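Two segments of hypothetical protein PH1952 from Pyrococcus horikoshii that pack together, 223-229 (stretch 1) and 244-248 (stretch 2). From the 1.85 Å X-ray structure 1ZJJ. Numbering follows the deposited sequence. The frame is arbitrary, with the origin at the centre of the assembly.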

ATOM      1  N   GLY B 223      26.432  13.530  -3.283  1.00 26.06           N
ATOM      2  CA  GLY B 223      27.461  14.532  -3.060  1.00 27.12           C
ATOM      3  C   GLY B 223      27.117  15.991  -3.281  1.00 26.66           C
ATOM      4  O   GLY B 223      27.959  16.777  -3.724  1.00 27.57           O
ATOM      5  N   MET B 224      25.882  16.360  -2.982  1.00 24.86           N
ATOM      6  CA  MET B 224      25.450  17.743  -3.118  1.00 23.62           C
ATOM      7  C   MET B 224      25.518  18.331  -1.718  1.00 23.85           C
ATOM      8  O   MET B 224      25.283  17.620  -0.739  1.00 23.57           O
ATOM      9  N   LYS B 225      25.843  19.614  -1.607  1.00 22.27           N
ATOM     10  CA  LYS B 225      25.879  20.235  -0.291  1.00 22.41           C
ATOM     11  C   LYS B 225      24.457  20.125   0.247  1.00 22.18           C
ATOM     12  O   LYS B 225      23.506  20.563  -0.406  1.00 22.23           O
ATOM     13  N   ALA B 226      24.314  19.535   1.430  1.00 19.12           N
ATOM     14  CA  ALA B 226      23.000  19.335   2.040  1.00 20.52           C
ATOM     15  C   ALA B 226      22.573  20.491   2.945  1.00 19.22           C
ATOM     16  O   ALA B 226      22.999  20.595   4.102  1.00 20.37           O
ATOM     17  N   ILE B 227      21.716  21.356   2.414  1.00 18.87           N
ATOM     18  CA  ILE B 227      21.234  22.507   3.164  1.00 18.05           C
ATOM     19  C   ILE B 227      19.777  22.337   3.555  1.00 18.70           C
ATOM     20  O   ILE B 227      18.909  22.174   2.701  1.00 18.14           O
ATOM     21  N   MET B 228      19.506  22.371   4.850  1.00 19.77           N
ATOM     22  CA  MET B 228      18.138  22.232   5.313  1.00 20.47           C
ATOM     23  C   MET B 228      17.632  23.552   5.874  1.00 21.21           C
ATOM     24  O   MET B 228      18.361  24.273   6.561  1.00 20.57           O
ATOM     25  N   VAL B 229      16.385  23.881   5.553  1.00 20.30           N
ATOM     26  CA  VAL B 229      15.772  25.097   6.074  1.00 19.84           C
ATOM     27  C   VAL B 229      14.735  24.650   7.095  1.00 21.48           C
ATOM     28  O   VAL B 229      14.262  23.511   7.049  1.00 23.48           O
ATOM     29  N   TYR B 244      20.385  10.869   7.810  1.00 34.94           N
ATOM     30  CA  TYR B 244      20.831  11.930   6.920  1.00 34.09           C
ATOM     31  C   TYR B 244      21.121  13.191   7.725  1.00 33.19           C
ATOM     32  O   TYR B 244      20.276  13.659   8.485  1.00 33.43           O
ATOM     33  N   LYS B 245      22.331  13.719   7.546  1.00 31.99           N
ATOM     34  CA  LYS B 245      22.810  14.921   8.231  1.00 31.37           C
ATOM     35  C   LYS B 245      23.083  16.116   7.304  1.00 29.68           C
ATOM     36  O   LYS B 245      23.901  16.049   6.395  1.00 29.03           O
ATOM     37  N   PRO B 246      22.396  17.240   7.545  1.00 27.41           N
ATOM     38  CA  PRO B 246      22.589  18.433   6.716  1.00 27.87           C
ATOM     39  C   PRO B 246      23.987  19.000   6.924  1.00 27.76           C
ATOM     40  O   PRO B 246      24.521  18.922   8.029  1.00 27.91           O
ATOM     41  N   ASP B 247      24.569  19.567   5.870  1.00 27.05           N
ATOM     42  CA  ASP B 247      25.888  20.173   5.958  1.00 27.13           C
ATOM     43  C   ASP B 247      25.706  21.574   6.518  1.00 27.68           C
ATOM     44  O   ASP B 247      26.621  22.152   7.098  1.00 28.05           O
ATOM     45  N   LEU B 248      24.509  22.115   6.338  1.00 24.96           N
ATOM     46  CA  LEU B 248      24.204  23.457   6.804  1.00 24.91           C
ATOM     47  C   LEU B 248      22.716  23.574   7.100  1.00 25.39           C
ATOM     48  O   LEU B 248      21.886  23.013   6.378  1.00 25.05           O
TER

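The carbonyl of Ala226 serves two successive backbone amides at once: its O lies 2.6 Å from Asp247 N and 3.1 Å from Leu248 N, with N-H...O angles of 139° and 151°, both hydrogen bonds. The shorter of the two is the more bent.

Asp247 closes this arrangement with its side chain. Its CA-to-CB bond points toward the strand, and with chi1 at -65° (m) and chi2 at -49° the carboxylate brings OD2 to 2.7 Å from Ala226 N. The N-H...O angle of 177° makes this the straightest of the four hydrogen bonds between the stretches. Both polar backbone groups of Ala226 are thus satisfied by Asp247. The same OD2 lies 3.5 Å from Ala226 CB and 3.5 Å from Lys225 CA. Lys225 itself (t, t, m, m) points sideways; its nearest side-chain approach is CG to Asp247 OD2 at 4.2 Å. Lys225 NZ is 5.8 Å from Asp247 OD2, its nearer carboxylate oxygen, and no salt bridge forms.

A single parallel bridge pairs Ile227 with Leu248, CA to CA 4.8 Å, although the touching parts run 81° apart end to end. Met228 N donates to Leu248 O (2.9 Å, 164°), and Ile227 CA approaches that same O at 3.3 Å in a CA-H...O contact. The side chains of Ile227 (m, t) and Leu248 (t, p) lie on the same sheet face, where Ile227 CG2 meets Leu248 CD2 at 4.1 Å.

A second apolar contact joins Met228 to Pro246, whose ring is C-gamma exo. Met228 CB makes the closest approach to Pro246 CG, 3.8 Å, and Met228 SD lies 4.1 Å from the same Pro246 CG. For Met228, the CA-to-CB bond points sideways and the end leads away (chi1 t, chi2 t, chi3 106°, between wells). Lys245 points away, and Val229 also turns from the interface.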

ATOM      1  CB  MET B 224      24.001  17.812  -3.596  1.00 21.65           C
ATOM      2  CG  MET B 224      23.717  17.079  -4.879  1.00 21.12           C
ATOM      3  SD  MET B 224      21.942  16.928  -5.097  1.00 22.32           S
ATOM      4  CE  MET B 224      21.509  18.596  -5.656  1.00 22.59           C
ATOM      5  CB  LYS B 225      26.291  21.707  -0.390  1.00 25.41           C
ATOM      6  CG  LYS B 225      26.315  22.429   0.955  1.00 25.92           C
ATOM      7  CD  LYS B 225      26.635  23.909   0.799  1.00 29.29           C
ATOM      8  CE  LYS B 225      28.081  24.135   0.396  1.00 30.57           C
ATOM      9  NZ  LYS B 225      29.011  23.726   1.486  1.00 32.64           N
ATOM     10  CB  ALA B 226      22.989  18.010   2.825  1.00 18.82           C
ATOM     11  CB  ILE B 227      21.349  23.803   2.339  1.00 19.48           C
ATOM     12  CG1 ILE B 227      22.773  23.958   1.796  1.00 18.84           C
ATOM     13  CG2 ILE B 227      20.958  24.999   3.207  1.00 18.85           C
ATOM     14  CD1 ILE B 227      22.933  25.110   0.816  1.00 20.73           C
ATOM     15  CB  MET B 228      18.037  21.146   6.390  1.00 22.32           C
ATOM     16  CG  MET B 228      16.604  20.819   6.783  1.00 23.83           C
ATOM     17  SD  MET B 228      16.452  19.513   8.028  1.00 25.46           S
ATOM     18  CE  MET B 228      16.002  20.457   9.470  1.00 23.49           C
ATOM     19  CB  VAL B 229      15.099  25.936   4.963  1.00 19.26           C
ATOM     20  CG1 VAL B 229      16.165  26.540   4.060  1.00 19.14           C
ATOM     21  CG2 VAL B 229      14.125  25.077   4.166  1.00 19.31           C
ATOM     22  CB  TYR B 244      19.739  12.190   5.883  1.00 34.54           C
ATOM     23  CG  TYR B 244      19.139  10.902   5.402  1.00 33.34           C
ATOM     24  CD1 TYR B 244      19.851  10.049   4.561  1.00 33.80           C
ATOM     25  CD2 TYR B 244      17.902  10.487   5.875  1.00 34.65           C
ATOM     26  CE1 TYR B 244      19.344   8.803   4.210  1.00 35.33           C
ATOM     27  CE2 TYR B 244      17.381   9.248   5.539  1.00 34.83           C
ATOM     28  CZ  TYR B 244      18.103   8.410   4.707  1.00 35.19           C
ATOM     29  OH  TYR B 244      17.573   7.183   4.387  1.00 37.05           O
ATOM     30  CB  LYS B 245      24.085  14.596   9.021  1.00 32.64           C
ATOM     31  CG  LYS B 245      23.857  14.105  10.432  1.00 34.92           C
ATOM     32  CD  LYS B 245      22.951  12.883  10.455  1.00 35.11           C
ATOM     33  CE  LYS B 245      23.237  12.028  11.679  1.00 36.45           C
ATOM     34  NZ  LYS B 245      22.190  12.079  12.727  1.00 35.69           N
ATOM     35  CB  PRO B 246      21.515  19.400   7.219  1.00 25.23           C
ATOM     36  CG  PRO B 246      20.463  18.515   7.787  1.00 27.97           C
ATOM     37  CD  PRO B 246      21.289  17.432   8.493  1.00 26.50           C
ATOM     38  CB  ASP B 247      26.535  20.272   4.576  1.00 28.21           C
ATOM     39  CG  ASP B 247      26.823  18.927   3.974  1.00 28.28           C
ATOM     40  OD1 ASP B 247      27.422  18.090   4.681  1.00 29.32           O
ATOM     41  OD2 ASP B 247      26.464  18.710   2.796  1.00 29.23           O
ATOM     42  CB  LEU B 248      24.597  24.477   5.729  1.00 22.86           C
ATOM     43  CG  LEU B 248      24.291  25.959   5.960  1.00 23.22           C
ATOM     44  CD1 LEU B 248      25.280  26.550   6.953  1.00 26.34           C
ATOM     45  CD2 LEU B 248      24.388  26.700   4.633  1.00 22.89           C
TER